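Local coordinates for protein ABC transporter (Thermotoga maritima, PDB 1JI0) that binds ATP and probably hydrolyses it as the nucleotide-binding subunit of a transporter for branched-chain amino acids, at residues M163-L168 with V195-L200; T36-N41 with G209-T214; L27-G32 with T191-E196; I63-Q68 with M81-V86. One frame throughout, in Å; residues are numbered along the deposited sequence.

Contact 1. Residues M163-L168 with V195-L200. With ATP (adenosine-5'-triphosphate), chain B.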
# COMPACT_ATOMS: atom_id res chain seq x y z
N MSE A 163 0.74 0.07 -0.02
CA MSE A 163 1.44 -0.74 0.96
C MSE A 163 1.97 -2.01 0.32
O MSE A 163 1.22 -2.74 -0.35
CB MSE A 163 0.50 -1.08 2.12
CG MSE A 163 -0.19 0.12 2.75
SE MSE A 163 -1.41 -0.39 4.20
CE MSE A 163 -3.03 0.38 3.54
N ASP A 164 3.25 -2.29 0.51
CA ASP A 164 3.87 -3.47 -0.07
C ASP A 164 4.09 -4.51 1.01
O ASP A 164 4.93 -4.35 1.90
CB ASP A 164 5.21 -3.10 -0.74
CG ASP A 164 5.74 -4.21 -1.64
OD1 ASP A 164 5.13 -5.29 -1.72
OD2 ASP A 164 6.78 -3.99 -2.29
N GLU A 165 3.30 -5.59 0.92
CA GLU A 165 3.35 -6.70 1.86
C GLU A 165 3.42 -6.27 3.31
O GLU A 165 4.38 -6.59 4.01
CB GLU A 165 4.52 -7.61 1.52
CG GLU A 165 4.58 -7.95 0.05
CD GLU A 165 4.91 -9.38 -0.20
OE1 GLU A 165 4.34 -10.25 0.50
OE2 GLU A 165 5.74 -9.66 -1.10
N PRO A 166 2.40 -5.56 3.79
CA PRO A 166 2.29 -5.05 5.16
C PRO A 166 2.34 -6.15 6.23
O PRO A 166 2.72 -5.89 7.38
CB PRO A 166 0.93 -4.35 5.18
CG PRO A 166 0.66 -4.05 3.74
CD PRO A 166 1.18 -5.25 3.02
N SER A 167 1.96 -7.38 5.87
CA SER A 167 1.95 -8.47 6.84
C SER A 167 3.09 -9.46 6.71
O SER A 167 3.12 -10.46 7.43
CB SER A 167 0.63 -9.23 6.73
OG SER A 167 0.60 -9.98 5.54
N LEU A 168 4.02 -9.21 5.80
CA LEU A 168 5.15 -10.11 5.59
C LEU A 168 5.92 -10.44 6.86
O LEU A 168 6.32 -9.53 7.59
CB LEU A 168 6.12 -9.52 4.56
CG LEU A 168 7.32 -10.40 4.16
CD1 LEU A 168 6.82 -11.74 3.62
CD2 LEU A 168 8.15 -9.68 3.10
N VAL A 195 -0.55 -4.49 -1.93
CA VAL A 195 0.15 -5.57 -2.61
C VAL A 195 0.46 -6.61 -1.52
O VAL A 195 1.02 -6.28 -0.48
CB VAL A 195 1.47 -5.09 -3.24
CG1 VAL A 195 2.31 -6.28 -3.63
CG2 VAL A 195 1.18 -4.23 -4.47
N GLU A 196 0.09 -7.86 -1.76
CA GLU A 196 0.30 -8.90 -0.77
C GLU A 196 0.58 -10.28 -1.33
O GLU A 196 0.18 -10.62 -2.44
CB GLU A 196 -0.91 -9.00 0.17
CG GLU A 196 -0.78 -8.23 1.47
CD GLU A 196 0.25 -8.82 2.40
OE1 GLU A 196 0.79 -9.90 2.08
OE2 GLU A 196 0.53 -8.23 3.46
N GLN A 197 1.30 -11.06 -0.55
CA GLN A 197 1.62 -12.43 -0.90
C GLN A 197 0.55 -13.24 -0.16
O GLN A 197 0.16 -14.32 -0.61
CB GLN A 197 3.02 -12.79 -0.41
CG GLN A 197 3.39 -14.24 -0.58
CD GLN A 197 4.89 -14.45 -0.65
OE1 GLN A 197 5.65 -13.84 0.11
NE2 GLN A 197 5.33 -15.31 -1.57
N ASN A 198 0.09 -12.70 0.96
CA ASN A 198 -0.95 -13.34 1.77
C ASN A 198 -2.26 -12.99 1.09
O ASN A 198 -2.95 -12.06 1.49
CB ASN A 198 -0.92 -12.80 3.20
CG ASN A 198 -1.81 -13.59 4.15
OD1 ASN A 198 -1.58 -13.61 5.36
ND2 ASN A 198 -2.84 -14.23 3.61
N ALA A 199 -2.59 -13.75 0.04
CA ALA A 199 -3.80 -13.52 -0.74
C ALA A 199 -5.09 -13.61 0.06
O ALA A 199 -6.00 -12.80 -0.13
CB ALA A 199 -3.84 -14.50 -1.92
N LEU A 200 -5.18 -14.59 0.95
CA LEU A 200 -6.38 -14.74 1.77
C LEU A 200 -6.65 -13.47 2.58
O LEU A 200 -7.72 -12.87 2.49
CB LEU A 200 -6.23 -15.94 2.71
CG LEU A 200 -7.44 -16.25 3.59
CD1 LEU A 200 -8.67 -16.45 2.71
CD2 LEU A 200 -7.16 -17.49 4.42
PG ATP B . 8.25 -8.32 -3.48
O1G ATP B . 8.63 -9.24 -2.39
O2G ATP B . 6.92 -7.68 -3.32
O3G ATP B . 9.37 -7.42 -3.91
PB ATP B . 7.32 -9.00 -6.19
O1B ATP B . 6.60 -10.22 -6.67
O2B ATP B . 6.58 -7.75 -6.10
O3B ATP B . 7.96 -9.31 -4.72
PA ATP B . 9.34 -7.78 -7.94
O1A ATP B . 9.88 -6.73 -7.06
O2A ATP B . 8.54 -7.36 -9.12
O3A ATP B . 8.60 -8.89 -7.05
O5' ATP B . 10.54 -8.66 -8.41
C5' ATP B . 10.34 -9.80 -9.25
C4' ATP B . 10.79 -9.55 -10.64
O4' ATP B . 12.24 -9.38 -10.60
C3' ATP B . 10.56 -10.74 -11.54
O3' ATP B . 9.95 -10.31 -12.77
C2' ATP B . 11.94 -11.32 -11.73
O2' ATP B . 12.12 -11.99 -12.98
C1' ATP B . 12.80 -10.05 -11.73
N9 ATP B . 14.29 -10.23 -11.52
C8 ATP B . 15.14 -9.43 -10.79
N7 ATP B . 16.39 -9.81 -10.77
C5 ATP B . 16.37 -10.96 -11.55
C6 ATP B . 17.39 -11.88 -11.94
N6 ATP B . 18.64 -11.70 -11.55
N1 ATP B . 17.06 -12.94 -12.72
C2 ATP B . 15.79 -13.11 -13.11
N3 ATP B . 14.73 -12.32 -12.81
C4 ATP B . 15.10 -11.24 -12.01
O HOH W 1 3.21 -10.65 2.88

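Contact 2. Residues T36-N41 with G209-T214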
# COMPACT_ATOMS: atom_id res chain seq x y z
N THR A 36 -6.47 -4.70 -4.14
CA THR A 36 -5.29 -5.47 -3.87
C THR A 36 -4.72 -6.14 -5.11
O THR A 36 -5.44 -6.57 -6.02
CB THR A 36 -5.54 -6.53 -2.77
OG1 THR A 36 -4.29 -7.15 -2.43
CG2 THR A 36 -6.53 -7.59 -3.25
N LEU A 37 -3.40 -6.19 -5.15
CA LEU A 37 -2.68 -6.82 -6.24
C LEU A 37 -2.00 -7.99 -5.54
O LEU A 37 -1.21 -7.79 -4.61
CB LEU A 37 -1.66 -5.83 -6.81
CG LEU A 37 -0.73 -6.24 -7.94
CD1 LEU A 37 -1.53 -6.71 -9.15
CD2 LEU A 37 0.15 -5.04 -8.29
N ILE A 38 -2.34 -9.20 -5.95
CA ILE A 38 -1.77 -10.40 -5.35
C ILE A 38 -1.07 -11.25 -6.39
O ILE A 38 -1.29 -11.08 -7.59
CB ILE A 38 -2.87 -11.25 -4.65
CG1 ILE A 38 -3.89 -11.75 -5.67
CG2 ILE A 38 -3.57 -10.41 -3.58
CD1 ILE A 38 -4.96 -12.65 -5.07
N GLY A 39 -0.22 -12.16 -5.92
CA GLY A 39 0.50 -13.03 -6.82
C GLY A 39 1.70 -13.61 -6.10
O GLY A 39 2.10 -13.11 -5.05
N ALA A 40 2.28 -14.66 -6.68
CA ALA A 40 3.44 -15.31 -6.08
C ALA A 40 4.67 -14.41 -6.11
O ALA A 40 4.71 -13.41 -6.83
CB ALA A 40 3.74 -16.61 -6.82
N ASN A 41 5.67 -14.77 -5.32
CA ASN A 41 6.90 -13.99 -5.25
C ASN A 41 7.55 -13.90 -6.63
O ASN A 41 7.75 -14.92 -7.30
CB ASN A 41 7.86 -14.62 -4.25
CG ASN A 41 8.83 -13.62 -3.69
OD1 ASN A 41 9.73 -13.14 -4.38
ND2 ASN A 41 8.65 -13.28 -2.42
N GLY A 209 -9.75 -7.05 -6.53
CA GLY A 209 -8.42 -7.64 -6.58
C GLY A 209 -7.94 -7.92 -7.99
O GLY A 209 -8.73 -8.06 -8.93
N TYR A 210 -6.62 -8.01 -8.14
CA TYR A 210 -5.97 -8.31 -9.41
C TYR A 210 -4.94 -9.40 -9.15
O TYR A 210 -4.16 -9.31 -8.20
CB TYR A 210 -5.26 -7.07 -9.96
CG TYR A 210 -6.15 -5.95 -10.41
CD1 TYR A 210 -6.57 -4.97 -9.51
CD2 TYR A 210 -6.57 -5.85 -11.74
CE1 TYR A 210 -7.39 -3.91 -9.94
CE2 TYR A 210 -7.38 -4.81 -12.16
CZ TYR A 210 -7.78 -3.85 -11.26
OH TYR A 210 -8.60 -2.83 -11.69
N VAL A 211 -4.94 -10.44 -9.97
CA VAL A 211 -4.00 -11.54 -9.80
C VAL A 211 -2.89 -11.39 -10.83
O VAL A 211 -3.12 -11.56 -12.03
CB VAL A 211 -4.68 -12.91 -9.97
CG1 VAL A 211 -3.67 -14.03 -9.73
CG2 VAL A 211 -5.83 -13.05 -8.98
N LEU A 212 -1.69 -11.08 -10.35
CA LEU A 212 -0.52 -10.89 -11.19
C LEU A 212 0.34 -12.16 -11.25
O LEU A 212 0.73 -12.71 -10.22
CB LEU A 212 0.32 -9.72 -10.64
CG LEU A 212 1.55 -9.17 -11.38
CD1 LEU A 212 1.15 -8.46 -12.67
CD2 LEU A 212 2.27 -8.17 -10.47
N GLU A 213 0.60 -12.64 -12.46
CA GLU A 213 1.42 -13.83 -12.67
C GLU A 213 2.42 -13.53 -13.78
O GLU A 213 2.04 -13.26 -14.91
CB GLU A 213 0.57 -15.03 -13.09
CG GLU A 213 -0.44 -15.48 -12.05
CD GLU A 213 -0.97 -16.88 -12.32
OE1 GLU A 213 -1.23 -17.21 -13.49
OE2 GLU A 213 -1.13 -17.66 -11.34
N THR A 214 3.70 -13.55 -13.42
CA THR A 214 4.78 -13.27 -14.36
C THR A 214 4.52 -12.01 -15.19
O THR A 214 4.47 -12.05 -16.41
CB THR A 214 5.04 -14.47 -15.32
OG1 THR A 214 5.29 -15.65 -14.55
CG2 THR A 214 6.26 -14.21 -16.20
O HOH W 2 1.71 -15.06 -9.18

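Contact 3. Residues L27-G32 with T191-E196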
# COMPACT_ATOMS: atom_id res chain seq x y z
N LEU A 27 -4.95 -1.40 -14.44
CA LEU A 27 -5.51 -1.43 -13.09
C LEU A 27 -6.22 -0.13 -12.80
O LEU A 27 -5.85 0.91 -13.33
CB LEU A 27 -4.41 -1.53 -12.03
CG LEU A 27 -3.25 -2.51 -12.02
CD1 LEU A 27 -2.22 -1.99 -11.01
CD2 LEU A 27 -3.73 -3.90 -11.65
N LYS A 28 -7.22 -0.19 -11.93
CA LYS A 28 -7.94 1.01 -11.51
C LYS A 28 -8.16 0.90 -10.02
O LYS A 28 -8.46 -0.18 -9.51
CB LYS A 28 -9.29 1.11 -12.23
CG LYS A 28 -9.17 1.43 -13.70
CD LYS A 28 -10.53 1.75 -14.30
CE LYS A 28 -10.44 1.93 -15.80
NZ LYS A 28 -11.79 2.14 -16.40
N VAL A 29 -7.96 2.00 -9.31
CA VAL A 29 -8.16 2.02 -7.86
C VAL A 29 -9.21 3.11 -7.61
O VAL A 29 -8.88 4.29 -7.60
CB VAL A 29 -6.85 2.36 -7.11
CG1 VAL A 29 -7.07 2.22 -5.61
CG2 VAL A 29 -5.72 1.43 -7.58
N PRO A 30 -10.49 2.71 -7.43
CA PRO A 30 -11.58 3.67 -7.19
C PRO A 30 -11.48 4.37 -5.84
O PRO A 30 -11.00 3.79 -4.86
CB PRO A 30 -12.84 2.79 -7.28
CG PRO A 30 -12.39 1.61 -8.15
CD PRO A 30 -11.01 1.34 -7.59
N ARG A 31 -11.94 5.61 -5.81
CA ARG A 31 -11.92 6.43 -4.60
C ARG A 31 -12.64 5.72 -3.46
O ARG A 31 -13.73 5.18 -3.66
CB ARG A 31 -12.59 7.78 -4.88
CG ARG A 31 -12.74 8.70 -3.64
CD ARG A 31 -13.09 10.12 -4.07
NE ARG A 31 -12.08 10.64 -4.99
CZ ARG A 31 -10.87 11.08 -4.62
NH1 ARG A 31 -10.53 11.09 -3.34
NH2 ARG A 31 -9.99 11.47 -5.53
N GLY A 32 -12.02 5.72 -2.29
CA GLY A 32 -12.62 5.11 -1.11
C GLY A 32 -12.58 3.60 -1.02
O GLY A 32 -13.12 3.02 -0.08
N THR A 191 -8.19 5.83 0.31
CA THR A 191 -8.10 4.91 -0.81
C THR A 191 -6.79 4.15 -0.66
O THR A 191 -5.75 4.76 -0.43
CB THR A 191 -8.11 5.67 -2.15
OG1 THR A 191 -9.28 6.49 -2.22
CG2 THR A 191 -8.10 4.70 -3.32
N ILE A 192 -6.85 2.83 -0.78
CA ILE A 192 -5.67 1.99 -0.61
C ILE A 192 -5.37 1.03 -1.75
O ILE A 192 -6.29 0.43 -2.32
CB ILE A 192 -5.82 1.14 0.69
CG1 ILE A 192 -5.91 2.06 1.90
CG2 ILE A 192 -4.65 0.16 0.82
CD1 ILE A 192 -6.25 1.33 3.20
N LEU A 193 -4.09 0.88 -2.07
CA LEU A 193 -3.63 -0.08 -3.08
C LEU A 193 -2.71 -0.98 -2.26
O LEU A 193 -1.63 -0.58 -1.82
CB LEU A 193 -2.86 0.58 -4.23
CG LEU A 193 -2.42 -0.42 -5.32
CD1 LEU A 193 -3.56 -1.35 -5.66
CD2 LEU A 193 -2.01 0.28 -6.59
N LEU A 194 -3.17 -2.21 -2.04
CA LEU A 194 -2.47 -3.19 -1.23
C LEU A 194 -1.86 -4.33 -2.03
O LEU A 194 -2.58 -5.04 -2.74
CB LEU A 194 -3.45 -3.75 -0.19
CG LEU A 194 -3.06 -4.89 0.74
CD1 LEU A 194 -2.05 -4.37 1.78
CD2 LEU A 194 -4.30 -5.42 1.44
N VAL A 195 -0.55 -4.49 -1.93
CA VAL A 195 0.15 -5.57 -2.61
C VAL A 195 0.46 -6.61 -1.52
O VAL A 195 1.02 -6.28 -0.48
CB VAL A 195 1.47 -5.09 -3.24
CG1 VAL A 195 2.31 -6.28 -3.63
CG2 VAL A 195 1.18 -4.23 -4.47
N GLU A 196 0.09 -7.86 -1.76
CA GLU A 196 0.30 -8.90 -0.77
C GLU A 196 0.58 -10.28 -1.33
O GLU A 196 0.18 -10.62 -2.44
CB GLU A 196 -0.91 -9.00 0.17
CG GLU A 196 -0.78 -8.23 1.47
CD GLU A 196 0.25 -8.82 2.40
OE1 GLU A 196 0.79 -9.90 2.08
OE2 GLU A 196 0.53 -8.23 3.46

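Contact 4. Residues I63-Q68 with M81-V86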
# COMPACT_ATOMS: atom_id res chain seq x y z
N ILE A 63 0.39 6.06 -16.23
CA ILE A 63 -0.10 6.00 -14.87
C ILE A 63 -0.80 7.33 -14.68
O ILE A 63 -0.19 8.39 -14.84
CB ILE A 63 1.08 5.86 -13.88
CG1 ILE A 63 1.89 4.60 -14.24
CG2 ILE A 63 0.56 5.75 -12.45
CD1 ILE A 63 3.04 4.30 -13.30
N ILE A 64 -2.08 7.27 -14.37
CA ILE A 64 -2.89 8.46 -14.20
C ILE A 64 -3.38 8.60 -12.76
O ILE A 64 -4.05 7.71 -12.24
CB ILE A 64 -4.11 8.40 -15.16
CG1 ILE A 64 -3.62 8.12 -16.58
CG2 ILE A 64 -4.87 9.72 -15.12
CD1 ILE A 64 -4.72 7.76 -17.55
N PHE A 65 -3.01 9.70 -12.12
CA PHE A 65 -3.40 9.99 -10.74
C PHE A 65 -4.44 11.10 -10.79
O PHE A 65 -4.16 12.19 -11.29
CB PHE A 65 -2.18 10.45 -9.94
CG PHE A 65 -2.50 10.83 -8.52
CD1 PHE A 65 -3.04 9.89 -7.64
CD2 PHE A 65 -2.23 12.11 -8.05
CE1 PHE A 65 -3.31 10.23 -6.32
CE2 PHE A 65 -2.50 12.46 -6.73
CZ PHE A 65 -3.04 11.51 -5.86
N ASN A 66 -5.63 10.81 -10.26
CA ASN A 66 -6.75 11.75 -10.28
C ASN A 66 -6.90 12.43 -11.63
O ASN A 66 -7.06 13.66 -11.71
CB ASN A 66 -6.63 12.79 -9.18
CG ASN A 66 -7.16 12.29 -7.87
OD1 ASN A 66 -8.27 11.76 -7.79
ND2 ASN A 66 -6.37 12.46 -6.81
N GLY A 67 -6.83 11.64 -12.69
CA GLY A 67 -6.98 12.17 -14.03
C GLY A 67 -5.74 12.75 -14.67
O GLY A 67 -5.74 13.02 -15.87
N GLN A 68 -4.67 12.92 -13.90
CA GLN A 68 -3.44 13.48 -14.43
C GLN A 68 -2.36 12.43 -14.73
O GLN A 68 -2.06 11.57 -13.89
CB GLN A 68 -2.87 14.52 -13.47
CG GLN A 68 -1.58 15.16 -13.97
CD GLN A 68 -1.06 16.24 -13.03
OE1 GLN A 68 -0.05 16.89 -13.32
NE2 GLN A 68 -1.74 16.43 -11.91
N MSE A 81 2.45 14.99 -4.44
CA MSE A 81 1.10 15.03 -5.00
C MSE A 81 0.09 14.31 -4.13
O MSE A 81 -1.12 14.51 -4.28
CB MSE A 81 1.10 14.42 -6.40
CG MSE A 81 1.85 15.28 -7.40
SE MSE A 81 1.76 14.56 -9.16
CE MSE A 81 0.17 15.48 -9.76
N GLY A 82 0.56 13.47 -3.22
CA GLY A 82 -0.37 12.78 -2.35
C GLY A 82 -0.31 11.27 -2.36
O GLY A 82 -1.14 10.62 -1.71
N ILE A 83 0.64 10.70 -3.08
CA ILE A 83 0.78 9.25 -3.12
C ILE A 83 1.82 8.80 -2.09
O ILE A 83 3.01 9.04 -2.26
CB ILE A 83 1.22 8.74 -4.51
CG1 ILE A 83 0.09 8.98 -5.52
CG2 ILE A 83 1.55 7.25 -4.45
CD1 ILE A 83 0.38 8.41 -6.89
N ALA A 84 1.35 8.14 -1.03
CA ALA A 84 2.22 7.64 0.03
C ALA A 84 2.50 6.15 -0.17
O ALA A 84 1.59 5.38 -0.50
CB ALA A 84 1.56 7.85 1.38
N LEU A 85 3.75 5.75 0.03
CA LEU A 85 4.14 4.36 -0.12
C LEU A 85 4.83 3.82 1.13
O LEU A 85 5.78 4.41 1.62
CB LEU A 85 5.08 4.19 -1.32
CG LEU A 85 5.84 2.87 -1.44
CD1 LEU A 85 4.87 1.70 -1.54
CD2 LEU A 85 6.74 2.91 -2.66
N VAL A 86 4.31 2.71 1.65
CA VAL A 86 4.90 2.04 2.81
C VAL A 86 5.50 0.79 2.18
O VAL A 86 4.82 -0.23 2.02
CB VAL A 86 3.84 1.63 3.86
CG1 VAL A 86 4.53 1.02 5.07
CG2 VAL A 86 3.02 2.84 4.30

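Contact 1. Residues M163-L168 with V195-L200
Glu196 extends its carboxylate across to Ser167, which grips OE2 twice: the backbone N of Ser167 meets Glu196 OE2 at 2.9 Å nearly along its C-O axis, while Ser167 OG reaches the same oxygen at 2.7 Å from above the carboxylate plane. The other oxygen, Glu196 OE1, lies 3.9 Å from Glu165 OE1, and one water bridges these two acceptors by donating to both, 2.7 Å from each. Gln197 N and Asn198 N close on Glu196 OE1 from opposite faces of its plane. Further in, the two parallel strands are joined by a nearly straight bond (172°) from Val195 N to Met163 O and by Glu165 N donating to Val195 O at 2.8 Å. The Glu165 chain bends at chi2 (-138°), which sets where CD lies; Glu165 OE2 beyond it is 3.2 Å from O1G of ATP. Asp164 lies alongside Val195, its OD1 near CG1, and hydrogen-bonds through OD2 to Thr46 of the ATP site. Hydrophobic strand, Asp164 and Glu165 fit a Walker B motif running into the D-loop. With four protein donors and a water on its carboxylate, Glu196 is probably ionised, tying the turn beside the γ-phosphate to the next strand.

Contact 2. Residues T36-N41 with G209-T214
Leu37 drives CD1 between Tyr210 and Leu212, touching CB of each at 3.8 Å; the Leu37 and Tyr210 side chains cross at about a right angle. On the face of the sheet that carries Ile38 and Val211, Ile38 CD1 rests 4.0 Å from Val211 CG2, and Ile38 also packs on Ala199 and Leu203 of helix 199-205. Ile38 takes this place with CG1 between its backbone N and carbonyl carbon (chi1 63°), which also sets CG1 against Tyr210 O. The backbones between these two layers are parallel neighbours: Thr36 O accepts from Tyr210 N, Tyr210 O from Ile38 N at 2.9 Å, and Ile38 O from Leu212 N at 2.8 Å. Gly39 is tightly fitted too, its CA 3.4 Å from Leu212 O, where a side chain would clash. Beyond it the strands part, and a water fills in for the missing rung, accepting from Ala40 N and donating to Leu212 O at 2.8 Å. Ala40 and Asn41 lie on this exposed side and touch ATP, while Gly39 O turns back to Lys45 NZ. A buried parallel strand opening after a glycine into a nucleotide-binding loop and helix 45-52 is the strand-loop-helix of the Walker A P-loop.

Contact 3. Residues L27-G32 with T191-E196
Thr191 meets the flat peptide groups of residues 30 to 32 with the two branches of its side chain. The carbonyl O of Pro30 lies 3.4 Å from Thr191 CG2, and the next peptide offers its N-H to the hydroxyl: Gly32 N donates to Thr191 OG1 at 2.8 Å, with an angle of 164° at the hydrogen. OG1 stands beside the backbone N of Thr191 (chi1 -56°), which leaves CG2 anti to that N and facing Val29. There Val29 CG1 closes to 3.5 Å from Thr191 CG2 and also skirts the carbonyl O of Ile192. The second branch of the valine, CG2, sits 4.0 Å from Leu193 CD2, the two side chains crossing at about a right angle. The bond to OG1 thus ties the end of the loop after strand 25-30 to Thr191, while Val29 fills the apolar corner between Thr191 and Leu193. An alanine in place of Thr191 would probably leave Gly32 N without its acceptor and open a gap beside Val29 CG1. Val29 also packs on Val6 of strand 5-16 and on Val35, and Leu193 on Val35 and on Ile52 of helix 45-52. Strand 25-30 belongs to the antiparallel sheet, strand 192-196 to the mixed sheet of the ATP-binding core, and the chain passes from one to the other directly after Gly32, where Ile192 pairs through its backbone with Gln33.

Contact 4. Residues I63-Q68 with M81-V86
Phe65 and Gln68 close a type I' turn with two backbone bonds, the shorter from Phe65 N to Gln68 O at 2.7 Å, and this hairpin carries both side chains that reach residues 81 to 83. Phe65 holds CG anti to its backbone N (chi1 177°), and its ring lies against the start of strand 83-86. Ile83 CG1 lies over one face in a CH-pi contact, 4.0 Å from the centroid of the Phe65 ring and 21° off its normal, displaced toward the rim. Asn66 ND2 occupies the opposite face, also near the rim. At the edge, close to the ring plane, Phe65 CE2 comes to 3.5 Å from the carbonyl O of Met81, a selenomethionine, and to 4.1 Å from its CB. Farther along the hairpin, the extended Gln68 chain crosses that of Met81 at about a right angle, its amide near the terminal methyl; the closest approach there is too short to be relied on. An alanine in place of Phe65 would probably leave Ile83 without its aromatic face and open a gap beside Met81. Gly82 ends helix 75-80 in a Schellman motif and pairs through its backbone with Lys159 and Leu160, and Leu160 also packs on Phe65 and Ile83. The contact thus sets the hairpin of strands 60-65 and 68-69, in the antiparallel sheet, against the outermost strand 83-86 of the mixed sheet.

How the contacts relate
From the N terminus, residues 27-32 open the loop of contact 3 and residues 36-41 that of contact 2. Contact 3 closes first, at 191-196, and contact 2 at 209-214, so the two loops cross. Contact 4 closes early, from 63-68 to 81-86, inside both. Contact 1 follows in series, opening at 163-168 and ending on the same strand 192-196 that closes contact 3, and lies nested within the loop of contact 2. Contacts 1 and 2 knit parallel strands of the mixed sheet around the ATP site, linked by the bond from Glu196 N to Leu37 O. Contacts 3 and 4 join that sheet to the antiparallel one.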